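Local structure of lactococcus lactis MG1363 DpsA (Lactococcus lactis, 1ZS3) at the interface of chains A and B and the interface of chains A and C. The protein binds DNA and probably protects it under oxidative stress, as a ferritin-like Dps protein that assembles into a twelve-subunit shell. Coordinates in Å, arbitrary orientation; residue numbers count along the deposited sequence, not the author numbering. Chains: chain A/B/C, Lactococcus lactis MG1363 DpsA.

Contacts 1 and 3 are neighbouring patches of one interface between chains A and B, their C-alpha centres about 13 Å apart. Because that interface is two-fold symmetric, each recurs with the chains exchanged. They share B:Ser88, in the loop leading into helix 90-96, and on chain A both draw on helix 27-51. Contact 2 belongs to a different interface, between chains A and C, its C-alpha centre about 42 Å from that of contact 1 and about 34 Å from that of contact 3; it uses helices 111-138 and 142-165. One subunit thus presents separate surfaces for pairing and for joining pairs into the dodecameric Dps shell.

Contact 1: the interface of chains A and B. Residues chain A 50-51, 107; chain B 80, 85-86, 88, 92.
The phenol oxygen OH of A:Tyr51 is gripped twice by the backbone of B:Val86, in the two-fold dimer interface of this Dps, a ferritin-like four-helix-bundle protein. It donates to the carbonyl O of B:Val86 over 2.6 Å, lying in the carbonyl plane on a lone pair with a C=O...donor angle of 117°. In return B:Val86 N gives its hydrogen to the same OH at 2.8 Å. Tyrosine suits this place because its hydroxyl can donate and accept at once.

With CG anti to its carbonyl carbon (chi1 -76°), the ring projects from the end of helix 27-51 towards chain B. B:Leu80 CD2 lies over the rim of one face, 3.9 Å from CD1 of A:Tyr51, on the side where A:Ile50 CG2 also lies. A:Ile50 CG2 packs on B:Leu80 CD1 at 3.8 Å; branched aliphatic chains suit this apolar patch beside the ring. CE2 touches CB of B:Ser88.

Toward the rim of the opposite face lies CB of A:Lys107, so the ring is held between the two sides. The long, flexible lysine bends at chi3 and chi4 to reach past it to B:Glu92. This salt bridge, NZ to OE2 at 2.9 Å, uses the syn lone pair of the carboxylate. NZ also donates to the hydroxyl OG of B:Ser88 at 3.0 Å.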
ATOM      1  N   ILE A  50     -30.706  -1.115   4.299  1.00 45.82           N
ATOM      2  CA  ILE A  50     -30.975  -2.293   5.102  1.00 46.28           C
ATOM      3  C   ILE A  50     -32.073  -3.219   4.561  1.00 46.79           C
ATOM      4  O   ILE A  50     -31.944  -4.423   4.672  1.00 48.33           O
ATOM      5  CB  ILE A  50     -31.276  -1.886   6.560  1.00 46.40           C
ATOM      6  CG1 ILE A  50     -29.992  -1.508   7.266  1.00 47.40           C
ATOM      7  CG2 ILE A  50     -31.950  -3.010   7.339  1.00 46.25           C
ATOM      8  CD1 ILE A  50     -30.178  -1.038   8.647  1.00 48.06           C
ATOM      9  N   TYR A  51     -33.102  -2.654   3.959  1.00 46.81           N
ATOM     10  CA  TYR A  51     -34.310  -3.459   3.601  1.00 46.42           C
ATOM     11  C   TYR A  51     -34.467  -3.678   2.112  1.00 46.39           C
ATOM     12  O   TYR A  51     -35.336  -4.423   1.702  1.00 47.36           O
ATOM     13  CB  TYR A  51     -35.613  -2.803   4.145  1.00 46.20           C
ATOM     14  CG  TYR A  51     -35.821  -3.000   5.648  1.00 44.85           C
ATOM     15  CD1 TYR A  51     -36.168  -4.234   6.140  1.00 44.38           C
ATOM     16  CD2 TYR A  51     -35.621  -1.956   6.562  1.00 44.78           C
ATOM     17  CE1 TYR A  51     -36.351  -4.444   7.488  1.00 45.05           C
ATOM     18  CE2 TYR A  51     -35.791  -2.152   7.918  1.00 45.36           C
ATOM     19  CZ  TYR A  51     -36.158  -3.409   8.375  1.00 45.73           C
ATOM     20  OH  TYR A  51     -36.337  -3.643   9.716  1.00 48.15           O
ATOM     21  N   LYS A 107     -39.806  -0.191   4.442  1.00 58.04           N
ATOM     22  CA  LYS A 107     -39.174  -1.510   4.468  1.00 58.47           C
ATOM     23  C   LYS A 107     -39.839  -2.550   3.584  1.00 59.23           C
ATOM     24  O   LYS A 107     -39.225  -3.509   3.131  1.00 60.16           O
ATOM     25  CB  LYS A 107     -39.018  -2.013   5.905  1.00 58.33           C
ATOM     26  CG  LYS A 107     -40.272  -2.257   6.718  1.00 58.23           C
ATOM     27  CD  LYS A 107     -39.952  -2.450   8.215  1.00 58.97           C
ATOM     28  CE  LYS A 107     -40.173  -1.166   9.048  1.00 60.45           C
ATOM     29  NZ  LYS A 107     -39.274  -0.945  10.273  1.00 60.47           N
TER
ATOM     30  N   LEU B  80     -31.487  -9.271  10.406  1.00 45.37           N
ATOM     31  CA  LEU B  80     -32.256  -9.585   9.220  1.00 45.83           C
ATOM     32  C   LEU B  80     -31.846 -10.931   8.680  1.00 46.61           C
ATOM     33  O   LEU B  80     -32.666 -11.630   8.070  1.00 47.59           O
ATOM     34  CB  LEU B  80     -32.112  -8.547   8.131  1.00 46.08           C
ATOM     35  CG  LEU B  80     -33.071  -7.356   8.123  1.00 46.99           C
ATOM     36  CD1 LEU B  80     -32.549  -6.343   9.087  1.00 48.11           C
ATOM     37  CD2 LEU B  80     -33.198  -6.734   6.743  1.00 47.14           C
ATOM     38  N   ILE B  85     -36.643  -8.083  12.655  1.00 54.82           N
ATOM     39  CA  ILE B  85     -37.022  -6.773  12.186  1.00 54.62           C
ATOM     40  C   ILE B  85     -36.265  -5.731  13.024  1.00 53.49           C
ATOM     41  O   ILE B  85     -35.956  -5.920  14.197  1.00 52.10           O
ATOM     42  CB  ILE B  85     -38.585  -6.587  12.227  1.00 55.14           C
ATOM     43  CG1 ILE B  85     -39.249  -7.245  10.990  1.00 56.93           C
ATOM     44  CG2 ILE B  85     -39.005  -5.112  12.237  1.00 55.55           C
ATOM     45  CD1 ILE B  85     -40.747  -7.725  11.251  1.00 58.17           C
ATOM     46  N   VAL B  86     -35.980  -4.620  12.367  1.00 52.61           N
ATOM     47  CA  VAL B  86     -35.095  -3.646  12.881  1.00 51.77           C
ATOM     48  C   VAL B  86     -35.740  -2.247  12.755  1.00 51.57           C
ATOM     49  O   VAL B  86     -36.414  -1.959  11.757  1.00 51.22           O
ATOM     50  CB  VAL B  86     -33.743  -3.806  12.135  1.00 51.74           C
ATOM     51  CG1 VAL B  86     -33.416  -2.656  11.214  1.00 50.99           C
ATOM     52  CG2 VAL B  86     -32.637  -4.021  13.107  1.00 52.69           C
ATOM     53  N   SER B  88     -36.008   1.482  11.829  1.00 51.64           N
ATOM     54  CA  SER B  88     -35.413   2.124  10.642  1.00 51.80           C
ATOM     55  C   SER B  88     -35.817   3.606  10.485  1.00 52.33           C
ATOM     56  O   SER B  88     -35.630   4.147   9.401  1.00 51.96           O
ATOM     57  CB  SER B  88     -35.867   1.356   9.398  1.00 52.45           C
ATOM     58  OG  SER B  88     -37.272   1.159   9.402  1.00 51.70           O
ATOM     59  N   GLU B  92     -39.269   5.741  15.133  1.00 58.68           N
ATOM     60  CA  GLU B  92     -39.035   4.433  15.775  1.00 58.22           C
ATOM     61  C   GLU B  92     -37.921   4.550  16.770  1.00 58.02           C
ATOM     62  O   GLU B  92     -38.035   4.049  17.877  1.00 57.47           O
ATOM     63  CB  GLU B  92     -38.623   3.386  14.733  1.00 58.31           C
ATOM     64  CG  GLU B  92     -39.733   2.496  14.211  1.00 58.22           C
ATOM     65  CD  GLU B  92     -39.453   1.940  12.830  1.00 59.48           C
ATOM     66  OE1 GLU B  92     -39.409   2.748  11.877  1.00 57.26           O
ATOM     67  OE2 GLU B  92     -39.269   0.701  12.693  1.00 60.72           O
TER

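Contact 2: the interface of chains A and C. Residues chain A 142-143; chain C 133, 149, 152-153.
The start of helix 142-165, a long helix of the ferritin-like bundle, carries this contact: its first residues in chain A lie against the same helix of chain C, with helix 111-138 of chain C alongside. A:Phe142 inserts its ring between side chains of the two helices. A flat aromatic ring suits this place because it can offer a face to C:Ile133 and an edge to C:Tyr152 at once. Its CD1 lies 3.6 Å from CD1 of C:Ile133, and CE1 also touches that methyl group. The two side chains come from opposite directions. Both arms of the branched isoleucine lie over the same face, CD1 low over the rim at the ring's CD1 and CG2 higher above the plane.

C:Tyr152 meets the phenylalanine differently. Its CG is anti to the backbone N (chi1 172°), which directs the ring towards chain A. A:Phe142 turns its CD1 edge to the face of C:Tyr152, with planes at 74° and centroids 5.3 Å apart. CD1 of C:Tyr152 is in the plane of the phenylalanine ring, while CE1 approaches A:Phe142 CD1 to 3.6 Å.

Closer to the main chain, C:Val149 turns CG1 towards the stem of the aromatic side chain, 3.9 Å from CB of A:Phe142. Small residues suit the neighbouring step, where the helices come near each other: the methyl carbon CB of A:Ala143 rests 3.6 Å from CA of C:Gly153.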
ATOM      1  N   PHE A 142     -16.075  32.432   1.252  1.00 36.17           N
ATOM      2  CA  PHE A 142     -15.672  31.757  -0.005  1.00 37.16           C
ATOM      3  C   PHE A 142     -15.431  30.239   0.092  1.00 36.52           C
ATOM      4  O   PHE A 142     -15.764  29.504  -0.828  1.00 36.03           O
ATOM      5  CB  PHE A 142     -14.417  32.349  -0.607  1.00 37.47           C
ATOM      6  CG  PHE A 142     -14.340  33.821  -0.543  1.00 40.49           C
ATOM      7  CD1 PHE A 142     -13.562  34.443   0.443  1.00 42.60           C
ATOM      8  CD2 PHE A 142     -14.963  34.600  -1.487  1.00 42.74           C
ATOM      9  CE1 PHE A 142     -13.428  35.795   0.479  1.00 43.16           C
ATOM     10  CE2 PHE A 142     -14.833  35.965  -1.442  1.00 44.23           C
ATOM     11  CZ  PHE A 142     -14.057  36.553  -0.457  1.00 43.76           C
ATOM     12  N   ALA A 143     -14.771  29.790   1.159  1.00 36.00           N
ATOM     13  CA  ALA A 143     -14.471  28.362   1.343  1.00 35.32           C
ATOM     14  C   ALA A 143     -15.775  27.607   1.487  1.00 34.84           C
ATOM     15  O   ALA A 143     -15.946  26.558   0.902  1.00 34.99           O
ATOM     16  CB  ALA A 143     -13.566  28.122   2.543  1.00 34.58           C
TER
ATOM     17  N   ILE C 133      -8.228  37.275  -3.410  1.00 36.11           N
ATOM     18  CA  ILE C 133      -9.280  36.480  -4.056  1.00 36.92           C
ATOM     19  C   ILE C 133     -10.083  37.370  -4.996  1.00 38.30           C
ATOM     20  O   ILE C 133     -10.194  37.072  -6.181  1.00 37.99           O
ATOM     21  CB  ILE C 133     -10.211  35.857  -3.054  1.00 37.03           C
ATOM     22  CG1 ILE C 133      -9.474  34.839  -2.175  1.00 37.33           C
ATOM     23  CG2 ILE C 133     -11.425  35.256  -3.759  1.00 38.00           C
ATOM     24  CD1 ILE C 133     -10.321  34.297  -1.050  1.00 37.44           C
ATOM     25  N   VAL C 149      -8.589  30.817  -2.597  1.00 29.61           N
ATOM     26  CA  VAL C 149      -9.778  30.511  -1.785  1.00 30.96           C
ATOM     27  C   VAL C 149      -9.523  29.390  -0.798  1.00 32.39           C
ATOM     28  O   VAL C 149      -9.887  29.445   0.359  1.00 33.97           O
ATOM     29  CB  VAL C 149     -10.999  30.130  -2.642  1.00 30.69           C
ATOM     30  CG1 VAL C 149     -12.072  29.441  -1.800  1.00 31.09           C
ATOM     31  CG2 VAL C 149     -11.601  31.327  -3.365  1.00 31.49           C
ATOM     32  N   TYR C 152      -7.466  30.538   2.102  1.00 29.31           N
ATOM     33  CA  TYR C 152      -8.400  31.223   2.995  1.00 28.93           C
ATOM     34  C   TYR C 152      -9.088  30.251   3.908  1.00 27.56           C
ATOM     35  O   TYR C 152      -9.121  30.447   5.112  1.00 28.39           O
ATOM     36  CB  TYR C 152      -9.405  32.010   2.167  1.00 29.28           C
ATOM     37  CG  TYR C 152     -10.546  32.605   2.954  1.00 30.79           C
ATOM     38  CD1 TYR C 152     -11.843  32.131   2.811  1.00 32.58           C
ATOM     39  CD2 TYR C 152     -10.339  33.665   3.811  1.00 32.44           C
ATOM     40  CE1 TYR C 152     -12.877  32.690   3.512  1.00 33.50           C
ATOM     41  CE2 TYR C 152     -11.369  34.239   4.498  1.00 32.82           C
ATOM     42  CZ  TYR C 152     -12.634  33.743   4.355  1.00 33.83           C
ATOM     43  OH  TYR C 152     -13.667  34.291   5.058  1.00 35.48           O
ATOM     44  N   GLY C 153      -9.580  29.168   3.333  1.00 26.28           N
ATOM     45  CA  GLY C 153     -10.293  28.146   4.082  1.00 25.46           C
ATOM     46  C   GLY C 153      -9.380  27.468   5.098  1.00 24.38           C
ATOM     47  O   GLY C 153      -9.809  27.167   6.217  1.00 24.16           O
TER

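Contact 3: the interface of chains A and B. Residues chain A 40, 43, 90, 94, 102; chain B 88-90.
At the first turn of helix 90-96 in chain B, the backbone N of B:Thr90 points its hydrogen almost straight at A:Glu102, with 173° at the hydrogen and 2.8 Å from N to the carboxylate oxygen OE1. The oxygen is met on its syn side, 19° out of the carboxylate plane. Amides at a helix start lack acceptors within their own helix, and in this Dps dimer interface the acceptor comes from the partner subunit; the helix end may also favour the negative charge there.

A:Glu102 stretches from a loop, its chain extended beyond CG (chi2 177°), and crosses the threonine side chain at about a right angle. OG1 of B:Thr90 lies near the carboxylate and may donate to it, but it is modelled too close to OE2 for its bonding to be trusted. Threonine may suit the position if its hydroxyl does add to the grip of its amide.

The preceding residue, B:Thr89, lies beside the carboxylate. On helix 27-51 of chain A, the beta-branched A:Ile43 offers a methyl group to the chain B backbone: its CG2, anti to the backbone N, lies 4.1 Å from CA of B:Thr89.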
ATOM      1  N   ILE A  40     -31.515  13.596   7.726  1.00 43.46           N
ATOM      2  CA  ILE A  40     -32.734  12.810   7.682  1.00 43.57           C
ATOM      3  C   ILE A  40     -32.638  11.893   6.488  1.00 42.39           C
ATOM      4  O   ILE A  40     -33.045  10.755   6.597  1.00 43.02           O
ATOM      5  CB  ILE A  40     -34.033  13.736   7.724  1.00 43.90           C
ATOM      6  CG1 ILE A  40     -34.691  13.627   9.090  1.00 43.90           C
ATOM      7  CG2 ILE A  40     -35.048  13.350   6.694  1.00 44.92           C
ATOM      8  CD1 ILE A  40     -33.801  14.048  10.212  1.00 44.31           C
ATOM      9  N   ILE A  43     -30.769   8.778   7.413  1.00 41.38           N
ATOM     10  CA  ILE A  43     -31.579   7.764   8.097  1.00 41.32           C
ATOM     11  C   ILE A  43     -32.419   7.023   7.067  1.00 41.16           C
ATOM     12  O   ILE A  43     -32.574   5.811   7.102  1.00 40.49           O
ATOM     13  CB  ILE A  43     -32.480   8.410   9.182  1.00 41.47           C
ATOM     14  CG1 ILE A  43     -31.660   9.414  10.012  1.00 42.33           C
ATOM     15  CG2 ILE A  43     -33.174   7.325  10.000  1.00 41.65           C
ATOM     16  CD1 ILE A  43     -31.582   9.130  11.492  1.00 43.31           C
ATOM     17  N   THR A  90     -31.875  15.764  17.059  1.00 45.99           N
ATOM     18  CA  THR A  90     -33.050  15.219  16.332  1.00 47.48           C
ATOM     19  C   THR A  90     -34.172  16.220  16.260  1.00 48.69           C
ATOM     20  O   THR A  90     -34.811  16.419  15.220  1.00 46.38           O
ATOM     21  CB  THR A  90     -33.623  13.979  17.088  1.00 47.40           C
ATOM     22  OG1 THR A  90     -32.549  13.170  17.576  1.00 48.52           O
ATOM     23  CG2 THR A  90     -34.340  13.057  16.136  1.00 46.74           C
ATOM     24  N   LEU A  94     -35.725  17.750  12.864  1.00 55.69           N
ATOM     25  CA  LEU A  94     -37.131  17.677  12.480  1.00 56.57           C
ATOM     26  C   LEU A  94     -37.750  19.048  12.255  1.00 57.23           C
ATOM     27  O   LEU A  94     -38.516  19.195  11.298  1.00 57.34           O
ATOM     28  CB  LEU A  94     -37.891  16.860  13.496  1.00 56.57           C
ATOM     29  CG  LEU A  94     -37.476  15.370  13.401  1.00 57.43           C
ATOM     30  CD1 LEU A  94     -37.873  14.570  14.675  1.00 56.67           C
ATOM     31  CD2 LEU A  94     -38.096  14.773  12.131  1.00 58.14           C
ATOM     32  N   GLU A 102     -39.940  10.651   6.173  1.00 55.69           N
ATOM     33  CA  GLU A 102     -39.699   9.260   6.550  1.00 55.04           C
ATOM     34  C   GLU A 102     -40.984   8.447   6.402  1.00 55.29           C
ATOM     35  O   GLU A 102     -41.967   8.967   5.932  1.00 56.19           O
ATOM     36  CB  GLU A 102     -39.106   9.173   7.929  1.00 54.64           C
ATOM     37  CG  GLU A 102     -37.787   9.896   7.991  1.00 54.07           C
ATOM     38  CD  GLU A 102     -37.237   9.877   9.374  1.00 55.25           C
ATOM     39  OE1 GLU A 102     -36.863   8.765   9.842  1.00 52.72           O
ATOM     40  OE2 GLU A 102     -37.179  10.983   9.973  1.00 56.88           O
TER
ATOM     41  N   SER B  88     -36.008   1.482  11.829  1.00 51.64           N
ATOM     42  CA  SER B  88     -35.413   2.124  10.642  1.00 51.80           C
ATOM     43  C   SER B  88     -35.817   3.606  10.485  1.00 52.33           C
ATOM     44  O   SER B  88     -35.630   4.147   9.401  1.00 51.96           O
ATOM     45  CB  SER B  88     -35.867   1.356   9.398  1.00 52.45           C
ATOM     46  OG  SER B  88     -37.272   1.159   9.402  1.00 51.70           O
ATOM     47  N   THR B  89     -36.383   4.271  11.496  1.00 53.62           N
ATOM     48  CA  THR B  89     -36.742   5.720  11.355  1.00 54.26           C
ATOM     49  C   THR B  89     -36.549   6.527  12.633  1.00 54.68           C
ATOM     50  O   THR B  89     -36.379   5.961  13.706  1.00 54.10           O
ATOM     51  CB  THR B  89     -38.237   5.862  10.975  1.00 54.05           C
ATOM     52  OG1 THR B  89     -39.034   5.179  11.937  1.00 55.18           O
ATOM     53  CG2 THR B  89     -38.567   5.195   9.668  1.00 54.65           C
ATOM     54  N   THR B  90     -36.616   7.851  12.511  1.00 55.54           N
ATOM     55  CA  THR B  90     -36.538   8.772  13.662  1.00 56.41           C
ATOM     56  C   THR B  90     -37.641   8.524  14.697  1.00 57.09           C
ATOM     57  O   THR B  90     -37.365   8.436  15.894  1.00 55.73           O
ATOM     58  CB  THR B  90     -36.554  10.279  13.208  1.00 56.70           C
ATOM     59  OG1 THR B  90     -36.098  10.403  11.861  1.00 56.99           O
ATOM     60  CG2 THR B  90     -35.519  11.051  13.946  1.00 57.06           C
TER